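Local atomic coordinates of putative Scyalone Dehydratase (Novosphingobium aromaticivorans DSM 12444, PDB entry 3EF8), a protein that is of unknown function but, as a SnoaL-like member of the NTF2 clan, probably acts as a lyase related to scytalone dehydratase. Residues Glu31-Phe36 / Thr51-Tyr56; Ser75-Asp80 / Ala87-Val92; Tyr112-Val117 / Lys126-Arg131. All blocks are in the same frame, centred on the assembly; numbering follows the deposited sequence.

In the fold
Interactions 2 and 3 are neighbouring hairpin pairs of one curved sheet, their centres about 9 Å apart. Strands 86-99 and 106-119 adjoin: Val89 N lies 2.8 Å from Asp114 O, and Arg90 CG packs 3.6 Å from Phe113 CZ. Both contacts also meet the second subunit. Interaction 1 lies beyond the chain's centre from interaction 2, with about 20 Å between centres, and joins helices 29-33 and 53-59. It touches interaction 3, where Phe36 CZ approaches Arg128 CD at 4.0 Å. Tyr20 of helix 3-25 meets Phe36, Tyr56 and Arg128, and Tyr44 meets Tyr56 and Tyr112, a polar-aromatic interior consistent with the pocket of NTF2-like enzymes.

Interaction 1: residues Glu31-Phe36 / Thr51-Tyr56; sequences ELAALF and TGRDAY
Phe36 and Tyr56 form the aromatic part of the contact, a face-to-face stack with ring centroids 4.0 Å apart. The planes are inclined by 26°, so the rings close in at one end: Phe36 CE1 comes within 3.4 Å of Tyr56 CZ, while Phe36 CG stays 4.2 Å from Tyr56 CD2. Tyr56 CG is anti to the backbone N (chi1 164°), and one face of the ring lies against Phe36. Val42 and Tyr20 also pack on Phe36, and Phe125 meets its ring at a steeper tilt.

The polar part rests on one short bond, Arg53 NE to Ala33 O at 2.8 Å with an N-H...O angle of 165°. The oxygen lies in the guanidinium plane, but NE stands well above the carbonyl plane of Ala33. Phe36 N reaches the same oxygen from the opposite face, closing a type I turn from Ala33 to Phe36. Arg53, extended from CG to NE, runs past Phe36 O, with CD 3.6 Å from it.

Van der Waals contacts surround the phenol. Leu32 CB lies 3.7 Å from Tyr56 OH, and Ala33 CA sits at the edge of the Tyr56 ring. The hydroxyl itself has a weak hydrogen bond with Tyr20 OH.

The chemistry thus divides the joining of helices 29-33 and 53-59 in this NTF2-like fold between two residues one helical turn apart: Arg53 ties helix 53-59 to the turn Ala33-Phe36 through a carbonyl gripped on both faces, and Tyr56 joins its ring to the core while its hydroxyl keeps a weak bond with Tyr20.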
loop_
_atom_site.group_PDB
_atom_site.type_symbol
_atom_site.label_atom_id
_atom_site.label_comp_id
_atom_site.label_asym_id
_atom_site.label_seq_id
_atom_site.Cartn_x
_atom_site.Cartn_y
_atom_site.Cartn_z
ATOM N N GLU A 31 9.979 -17.279 12.675
ATOM C CA GLU A 31 9.927 -15.858 12.898
ATOM C C GLU A 31 8.461 -15.446 12.994
ATOM O O GLU A 31 8.094 -14.592 13.775
ATOM C CB GLU A 31 10.625 -15.086 11.772
ATOM C CG GLU A 31 12.109 -15.268 11.682
ATOM C CD GLU A 31 12.913 -14.556 12.767
ATOM O OE1 GLU A 31 12.368 -13.758 13.564
ATOM O OE2 GLU A 31 14.134 -14.804 12.808
ATOM N N LEU A 32 7.625 -16.055 12.178
ATOM C CA LEU A 32 6.195 -15.725 12.203
ATOM C C LEU A 32 5.606 -16.049 13.553
ATOM O O LEU A 32 4.880 -15.242 14.161
ATOM C CB LEU A 32 5.417 -16.499 11.164
ATOM C CG LEU A 32 5.755 -16.085 9.750
ATOM C CD1 LEU A 32 5.025 -16.983 8.820
ATOM C CD2 LEU A 32 5.460 -14.629 9.448
ATOM N N ALA A 33 5.880 -17.258 14.031
ATOM C CA ALA A 33 5.314 -17.705 15.322
ATOM C C ALA A 33 5.808 -16.870 16.491
ATOM O O ALA A 33 5.116 -16.747 17.517
ATOM C CB ALA A 33 5.601 -19.201 15.560
ATOM N N ALA A 34 6.967 -16.252 16.370
ATOM C CA ALA A 34 7.500 -15.399 17.433
ATOM C C ALA A 34 6.707 -14.105 17.603
ATOM O O ALA A 34 6.867 -13.380 18.572
ATOM C CB ALA A 34 8.957 -15.100 17.208
ATOM N N LEU A 35 5.864 -13.816 16.610
ATOM C CA LEU A 35 5.055 -12.597 16.600
ATOM C C LEU A 35 3.636 -12.838 17.085
ATOM O O LEU A 35 2.791 -11.961 16.961
ATOM C CB LEU A 35 5.045 -11.983 15.199
ATOM C CG LEU A 35 6.416 -11.524 14.739
ATOM C CD1 LEU A 35 6.375 -10.972 13.275
ATOM C CD2 LEU A 35 7.032 -10.493 15.691
ATOM N N PHE A 36 3.392 -14.015 17.651
ATOM C CA PHE A 36 2.094 -14.364 18.273
ATOM C C PHE A 36 2.297 -14.751 19.734
ATOM O O PHE A 36 3.287 -15.408 20.070
ATOM C CB PHE A 36 1.415 -15.543 17.594
ATOM C CG PHE A 36 0.804 -15.203 16.283
ATOM C CD1 PHE A 36 1.624 -14.996 15.184
ATOM C CD2 PHE A 36 -0.575 -15.092 16.117
ATOM C CE1 PHE A 36 1.095 -14.649 13.981
ATOM C CE2 PHE A 36 -1.085 -14.751 14.857
ATOM C CZ PHE A 36 -0.234 -14.541 13.827
ATOM N N THR A 51 -6.464 -21.983 17.501
ATOM C CA THR A 51 -6.579 -21.595 18.874
ATOM C C THR A 51 -5.265 -21.971 19.538
ATOM O O THR A 51 -4.927 -23.154 19.654
ATOM C CB THR A 51 -7.821 -22.246 19.566
ATOM O OG1 THR A 51 -9.028 -21.741 18.956
ATOM C CG2 THR A 51 -7.800 -21.950 21.045
ATOM N N GLY A 52 -4.532 -20.951 19.942
ATOM C CA GLY A 52 -3.236 -21.081 20.546
ATOM C C GLY A 52 -2.098 -21.141 19.523
ATOM O O GLY A 52 -2.272 -21.480 18.345
ATOM N N ARG A 53 -0.929 -20.821 20.016
ATOM C CA ARG A 53 0.234 -20.628 19.156
ATOM C C ARG A 53 0.691 -21.903 18.455
ATOM O O ARG A 53 1.122 -21.859 17.312
ATOM C CB ARG A 53 1.356 -19.982 19.934
ATOM C CG ARG A 53 2.620 -19.732 19.193
ATOM C CD ARG A 53 3.512 -18.969 20.110
ATOM N NE ARG A 53 4.808 -18.707 19.546
ATOM C CZ ARG A 53 5.888 -19.442 19.747
ATOM N NH1 ARG A 53 5.832 -20.516 20.505
ATOM N NH2 ARG A 53 7.034 -19.084 19.185
ATOM N N ASP A 54 0.593 -23.055 19.125
ATOM C CA ASP A 54 1.029 -24.302 18.492
ATOM C C ASP A 54 0.143 -24.655 17.331
ATOM O O ASP A 54 0.635 -25.081 16.294
ATOM C CB ASP A 54 1.074 -25.474 19.491
ATOM C CG ASP A 54 2.275 -25.433 20.401
ATOM O OD1 ASP A 54 3.182 -24.591 20.261
ATOM O OD2 ASP A 54 2.306 -26.259 21.344
ATOM N N ALA A 55 -1.169 -24.480 17.492
ATOM C CA ALA A 55 -2.128 -24.722 16.405
ATOM C C ALA A 55 -1.821 -23.754 15.251
ATOM O O ALA A 55 -1.942 -24.121 14.093
ATOM C CB ALA A 55 -3.597 -24.584 16.878
ATOM N N TYR A 56 -1.461 -22.519 15.590
ATOM C CA TYR A 56 -1.145 -21.508 14.560
ATOM C C TYR A 56 0.090 -21.971 13.775
ATOM O O TYR A 56 0.136 -21.937 12.518
ATOM C CB TYR A 56 -0.925 -20.103 15.162
ATOM C CG TYR A 56 -0.232 -19.170 14.177
ATOM C CD1 TYR A 56 -0.906 -18.684 13.073
ATOM C CD2 TYR A 56 1.103 -18.871 14.303
ATOM C CE1 TYR A 56 -0.242 -17.876 12.118
ATOM C CE2 TYR A 56 1.766 -18.080 13.383
ATOM C CZ TYR A 56 1.086 -17.559 12.309
ATOM O OH TYR A 56 1.743 -16.772 11.361
#

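Interaction 2: residues Ser75-Asp80 / Ala87-Val92; sequences SNICID and ANVRSV
Arg90 presents one face of its guanidinium to Cys78 CB, and its NH2 lies 3.4 Å from Cys78 SG; the two residues pair in an antiparallel beta hairpin at the border of the NTF2-like sheet, with strand 67-81 outermost within the chain. At the edge, in the guanidinium plane, a water accepts from Arg90 NE and donates to Asn76 O, 2.9 Å in each case. The bend at chi3 (72°) swings NE off the extended line of the chain. Beyond the hairpin, Arg90 NH2 makes a salt bridge with Asp19 of the second subunit, and Tyr22 of that subunit adds a cation-pi contact.

Paired backbone hydrogen bonds join Ser75 with Val92, Cys78 with Arg90 and Asp80 with Asn88, as in Cys78 N to Arg90 O at 2.8 Å. Between the first two pairs the register slips by one residue in a beta bulge. There Asn76 adopts left-handed helical angles (phi 59°, psi 41°), and its CB lies 3.7 Å from Val92 CG2, the two side chains side by side and pointing the same way.

The face carrying Ile79 and Val89 is largely apolar and packs on helix 3-25. Val89 CG1 touches Ile77 CG2 at 3.8 Å, and Ile79 CG2 reaches Ala87 CB at 3.9 Å. On the other face, Asp80 pairs with Arg15 of the second subunit, whereas Asn88 bonds Thr115 in the next strand. At the bulge, Ser75 OG donates to Asn76 OD1 at 2.7 Å, and the same OD1 accepts from Asn74 N of the second subunit.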
loop_
_atom_site.group_PDB
_atom_site.type_symbol
_atom_site.label_atom_id
_atom_site.label_comp_id
_atom_site.label_asym_id
_atom_site.label_seq_id
_atom_site.Cartn_x
_atom_site.Cartn_y
_atom_site.Cartn_z
ATOM N N SER A 75 -1.751 -2.367 3.596
ATOM C CA SER A 75 -1.995 -0.943 3.505
ATOM C C SER A 75 -3.234 -0.584 4.317
ATOM O O SER A 75 -3.910 -1.449 4.897
ATOM C CB SER A 75 -2.219 -0.523 2.045
ATOM O OG SER A 75 -3.390 -1.076 1.500
ATOM N N ASN A 76 -3.568 0.683 4.341
ATOM C CA ASN A 76 -4.815 1.137 4.930
ATOM C C ASN A 76 -4.902 0.748 6.401
ATOM O O ASN A 76 -6.008 0.395 6.875
ATOM C CB ASN A 76 -6.039 0.592 4.159
ATOM C CG ASN A 76 -6.128 1.086 2.729
ATOM O OD1 ASN A 76 -5.218 0.908 1.945
ATOM N ND2 ASN A 76 -7.254 1.674 2.385
ATOM N N ILE A 77 -3.804 0.884 7.129
ATOM C CA ILE A 77 -3.706 0.443 8.521
ATOM C C ILE A 77 -4.285 1.489 9.471
ATOM O O ILE A 77 -3.846 2.612 9.467
ATOM C CB ILE A 77 -2.273 0.091 8.881
ATOM C CG1 ILE A 77 -1.776 -1.123 8.030
ATOM C CG2 ILE A 77 -2.150 -0.258 10.382
ATOM C CD1 ILE A 77 -0.284 -1.394 8.104
ATOM N N CYS A 78 -5.307 1.083 10.224
ATOM C CA CYS A 78 -6.091 1.918 11.164
ATOM C C CYS A 78 -5.925 1.318 12.545
ATOM O O CYS A 78 -6.229 0.157 12.761
ATOM C CB CYS A 78 -7.534 1.859 10.741
ATOM S SG CYS A 78 -7.817 2.532 9.092
ATOM N N ILE A 79 -5.410 2.102 13.473
ATOM C CA ILE A 79 -5.065 1.622 14.816
ATOM C C ILE A 79 -5.830 2.396 15.865
ATOM O O ILE A 79 -5.782 3.599 15.875
ATOM C CB ILE A 79 -3.576 1.788 15.057
ATOM C CG1 ILE A 79 -2.782 0.973 13.995
ATOM C CG2 ILE A 79 -3.230 1.313 16.506
ATOM C CD1 ILE A 79 -1.264 1.172 14.059
ATOM N N ASP A 80 -6.516 1.658 16.720
ATOM C CA ASP A 80 -7.240 2.226 17.881
ATOM C C ASP A 80 -6.646 1.585 19.123
ATOM O O ASP A 80 -6.763 0.398 19.323
ATOM C CB ASP A 80 -8.724 1.905 17.823
ATOM C CG ASP A 80 -9.417 2.518 16.623
ATOM O OD1 ASP A 80 -9.037 3.629 16.262
ATOM O OD2 ASP A 80 -10.351 1.890 16.079
ATOM N N ALA A 87 -3.932 -2.794 21.290
ATOM C CA ALA A 87 -4.570 -2.036 20.247
ATOM C C ALA A 87 -5.351 -2.959 19.341
ATOM O O ALA A 87 -4.983 -4.118 19.120
ATOM C CB ALA A 87 -3.531 -1.241 19.436
ATOM N N ASN A 88 -6.385 -2.379 18.756
ATOM C CA ASN A 88 -7.230 -3.009 17.752
ATOM C C ASN A 88 -6.861 -2.353 16.415
ATOM O O ASN A 88 -6.708 -1.143 16.297
ATOM C CB ASN A 88 -8.689 -2.756 18.069
ATOM C CG ASN A 88 -9.123 -3.414 19.347
ATOM O OD1 ASN A 88 -8.597 -4.452 19.703
ATOM N ND2 ASN A 88 -10.123 -2.813 20.036
ATOM N N VAL A 89 -6.663 -3.203 15.415
ATOM C CA VAL A 89 -6.190 -2.733 14.111
ATOM C C VAL A 89 -7.072 -3.261 12.988
ATOM O O VAL A 89 -7.482 -4.430 12.980
ATOM C CB VAL A 89 -4.777 -3.255 13.856
ATOM C CG1 VAL A 89 -4.104 -2.580 12.599
ATOM C CG2 VAL A 89 -3.889 -3.015 15.122
ATOM N N ARG A 90 -7.372 -2.411 12.027
ATOM C CA ARG A 90 -8.061 -2.800 10.803
ATOM C C ARG A 90 -7.145 -2.445 9.666
ATOM O O ARG A 90 -6.537 -1.366 9.644
ATOM C CB ARG A 90 -9.378 -2.055 10.608
ATOM C CG ARG A 90 -10.162 -2.491 9.377
ATOM C CD ARG A 90 -11.357 -1.584 9.127
ATOM N NE ARG A 90 -10.925 -0.285 8.652
ATOM C CZ ARG A 90 -11.525 0.849 8.936
ATOM N NH1 ARG A 90 -12.564 0.883 9.759
ATOM N NH2 ARG A 90 -11.075 1.947 8.392
ATOM N N SER A 91 -6.971 -3.360 8.717
ATOM C CA SER A 91 -6.103 -3.085 7.573
ATOM C C SER A 91 -6.544 -3.860 6.348
ATOM O O SER A 91 -7.435 -4.705 6.410
ATOM C CB SER A 91 -4.661 -3.429 7.865
ATOM O OG SER A 91 -4.500 -4.828 8.120
ATOM N N VAL A 92 -5.982 -3.465 5.227
ATOM C CA VAL A 92 -6.241 -4.091 3.929
ATOM C C VAL A 92 -5.020 -4.855 3.474
ATOM O O VAL A 92 -3.879 -4.464 3.740
ATOM C CB VAL A 92 -6.648 -3.034 2.878
ATOM C CG1 VAL A 92 -6.750 -3.635 1.466
ATOM C CG2 VAL A 92 -7.969 -2.390 3.263
HETATM O O HOH W 1 -8.860 0.005 6.591
HETATM O O HOH W 2 -11.486 -0.521 18.257
#

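Interaction 3: residues Tyr112-Val117 / Lys126-Arg131; sequences YFDTVV and KRRELR
Thr115 O is gripped by two backbone donors, Lys126 N at 2.8 Å and Arg127 N at 3.0 Å, which makes a classic beta bulge in this antiparallel hairpin of the NTF2-like sheet. Beyond it the pairing is regular, Phe113 bonding Glu129 in both directions.

Asp114 and Arg128 share one face. The arginine grips side-on: NE donates to Asp114 OD1 at 2.9 Å from above the carboxylate plane, and NH2 to OD2 at 2.8 Å on the syn side. This salt bridge helps hold the guanidinium flat on the Tyr112 ring, Arg128 CZ 3.7 Å from the ring centroid of Tyr112, while Leu130 CD1 sits over the centre of the opposite ring face. Tyr20 adds a second cation-pi contact to Arg128.

On the other face the guanidinium of Arg131 stacks on Phe113, planes 17° apart. Both Arg131 donors converge on Glu129 OE2 from the same face, NE at 2.7 Å and NH2 at 3.1 Å. An alanine at Arg131 would probably leave one face of the Phe113 ring without its cation and Glu129 with Arg127 as its remaining mate here. That second arginine gives its NH2 to Glu129 OE1 at 2.9 Å.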
loop_
_atom_site.group_PDB
_atom_site.type_symbol
_atom_site.label_atom_id
_atom_site.label_comp_id
_atom_site.label_asym_id
_atom_site.label_seq_id
_atom_site.Cartn_x
_atom_site.Cartn_y
_atom_site.Cartn_z
ATOM N N TYR A 112 -7.821 -7.367 7.442
ATOM C CA TYR A 112 -7.481 -7.945 8.714
ATOM C C TYR A 112 -8.037 -7.143 9.853
ATOM O O TYR A 112 -7.822 -5.949 9.914
ATOM C CB TYR A 112 -5.963 -8.049 8.888
ATOM C CG TYR A 112 -5.336 -9.301 8.381
ATOM C CD1 TYR A 112 -5.598 -10.490 9.013
ATOM C CD2 TYR A 112 -4.482 -9.285 7.327
ATOM C CE1 TYR A 112 -5.037 -11.661 8.632
ATOM C CE2 TYR A 112 -3.867 -10.519 6.905
ATOM C CZ TYR A 112 -4.166 -11.659 7.586
ATOM O OH TYR A 112 -3.628 -12.906 7.200
ATOM N N PHE A 113 -8.677 -7.849 10.780
ATOM C CA PHE A 113 -9.154 -7.279 12.031
ATOM C C PHE A 113 -8.328 -7.946 13.116
ATOM O O PHE A 113 -8.524 -9.116 13.421
ATOM C CB PHE A 113 -10.655 -7.467 12.214
ATOM C CG PHE A 113 -11.470 -6.543 11.372
ATOM C CD1 PHE A 113 -11.613 -6.766 10.019
ATOM C CD2 PHE A 113 -12.023 -5.403 11.907
ATOM C CE1 PHE A 113 -12.300 -5.865 9.229
ATOM C CE2 PHE A 113 -12.732 -4.534 11.096
ATOM C CZ PHE A 113 -12.871 -4.784 9.776
ATOM N N ASP A 114 -7.408 -7.207 13.700
ATOM C CA ASP A 114 -6.442 -7.716 14.627
ATOM C C ASP A 114 -6.525 -7.051 15.992
ATOM O O ASP A 114 -6.962 -5.903 16.117
ATOM C CB ASP A 114 -5.016 -7.445 14.077
ATOM C CG ASP A 114 -4.736 -8.086 12.708
ATOM O OD1 ASP A 114 -5.195 -9.233 12.461
ATOM O OD2 ASP A 114 -4.004 -7.416 11.919
ATOM N N THR A 115 -6.142 -7.802 17.020
ATOM C CA THR A 115 -5.764 -7.233 18.306
ATOM C C THR A 115 -4.328 -7.621 18.573
ATOM O O THR A 115 -3.960 -8.825 18.483
ATOM C CB THR A 115 -6.677 -7.745 19.449
ATOM O OG1 THR A 115 -8.024 -7.331 19.177
ATOM C CG2 THR A 115 -6.204 -7.206 20.843
ATOM N N VAL A 116 -3.534 -6.598 18.828
ATOM C CA VAL A 116 -2.131 -6.697 19.136
ATOM C C VAL A 116 -1.890 -6.256 20.594
ATOM O O VAL A 116 -2.590 -5.400 21.148
ATOM C CB VAL A 116 -1.269 -5.897 18.114
ATOM C CG1 VAL A 116 -1.467 -6.501 16.710
ATOM C CG2 VAL A 116 -1.588 -4.433 18.143
ATOM N N VAL A 117 -0.914 -6.901 21.216
ATOM C CA VAL A 117 -0.528 -6.601 22.594
ATOM C C VAL A 117 0.959 -6.449 22.670
ATOM O O VAL A 117 1.687 -7.094 21.947
ATOM C CB VAL A 117 -1.026 -7.715 23.568
ATOM C CG1 VAL A 117 -2.556 -7.716 23.631
ATOM C CG2 VAL A 117 -0.468 -9.093 23.140
ATOM N N LYS A 126 -2.425 -11.014 19.276
ATOM C CA LYS A 126 -3.268 -11.821 20.183
ATOM C C LYS A 126 -4.442 -12.437 19.427
ATOM O O LYS A 126 -4.828 -13.564 19.649
ATOM C CB LYS A 126 -3.744 -11.009 21.383
ATOM C CG LYS A 126 -4.547 -11.868 22.368
ATOM C CD LYS A 126 -4.247 -11.447 23.796
ATOM C CE LYS A 126 -4.992 -12.304 24.839
ATOM N NZ LYS A 126 -6.439 -12.104 24.775
ATOM N N ARG A 127 -5.015 -11.682 18.485
ATOM C CA ARG A 127 -6.031 -12.202 17.596
ATOM C C ARG A 127 -5.845 -11.622 16.204
ATOM O O ARG A 127 -5.536 -10.452 16.069
ATOM C CB ARG A 127 -7.462 -11.866 18.067
ATOM C CG ARG A 127 -8.505 -12.494 17.160
ATOM C CD ARG A 127 -9.942 -12.438 17.755
ATOM N NE ARG A 127 -10.949 -12.686 16.713
ATOM C CZ ARG A 127 -11.373 -13.900 16.388
ATOM N NH1 ARG A 127 -10.876 -14.951 17.029
ATOM N NH2 ARG A 127 -12.262 -14.077 15.434
ATOM N N ARG A 128 -6.003 -12.470 15.188
ATOM C CA ARG A 128 -6.143 -12.030 13.792
ATOM C C ARG A 128 -7.366 -12.653 13.187
ATOM O O ARG A 128 -7.527 -13.890 13.222
ATOM C CB ARG A 128 -4.965 -12.421 12.902
ATOM C CG ARG A 128 -3.640 -12.016 13.368
ATOM C CD ARG A 128 -2.680 -11.895 12.198
ATOM N NE ARG A 128 -2.910 -10.635 11.480
ATOM C CZ ARG A 128 -2.102 -10.110 10.581
ATOM N NH1 ARG A 128 -1.064 -10.790 10.127
ATOM N NH2 ARG A 128 -2.335 -8.899 10.150
ATOM N N GLU A 129 -8.195 -11.832 12.577
ATOM C CA GLU A 129 -9.350 -12.292 11.872
ATOM C C GLU A 129 -9.255 -11.771 10.446
ATOM O O GLU A 129 -9.244 -10.564 10.208
ATOM C CB GLU A 129 -10.632 -11.815 12.521
ATOM C CG GLU A 129 -11.862 -12.161 11.747
ATOM C CD GLU A 129 -13.124 -11.729 12.442
ATOM O OE1 GLU A 129 -13.285 -12.027 13.649
ATOM O OE2 GLU A 129 -13.969 -11.151 11.773
ATOM N N LEU A 130 -9.130 -12.672 9.485
ATOM C CA LEU A 130 -9.128 -12.312 8.073
ATOM C C LEU A 130 -10.505 -12.326 7.550
ATOM O O LEU A 130 -11.228 -13.349 7.704
ATOM C CB LEU A 130 -8.296 -13.279 7.255
ATOM C CG LEU A 130 -8.309 -13.045 5.768
ATOM C CD1 LEU A 130 -7.571 -11.764 5.358
ATOM C CD2 LEU A 130 -7.683 -14.258 5.051
ATOM N N ARG A 131 -10.913 -11.222 6.923
ATOM C CA ARG A 131 -12.183 -11.135 6.210
ATOM C C ARG A 131 -11.834 -11.013 4.732
ATOM O O ARG A 131 -10.990 -10.233 4.350
ATOM C CB ARG A 131 -13.043 -9.972 6.696
ATOM C CG ARG A 131 -13.371 -10.094 8.172
ATOM C CD ARG A 131 -14.291 -8.985 8.635
ATOM N NE ARG A 131 -14.454 -9.055 10.075
ATOM C CZ ARG A 131 -14.989 -8.098 10.824
ATOM N NH1 ARG A 131 -15.451 -6.983 10.267
ATOM N NH2 ARG A 131 -15.065 -8.268 12.127
HETATM O O HOH W 3 -10.088 -9.833 15.654
#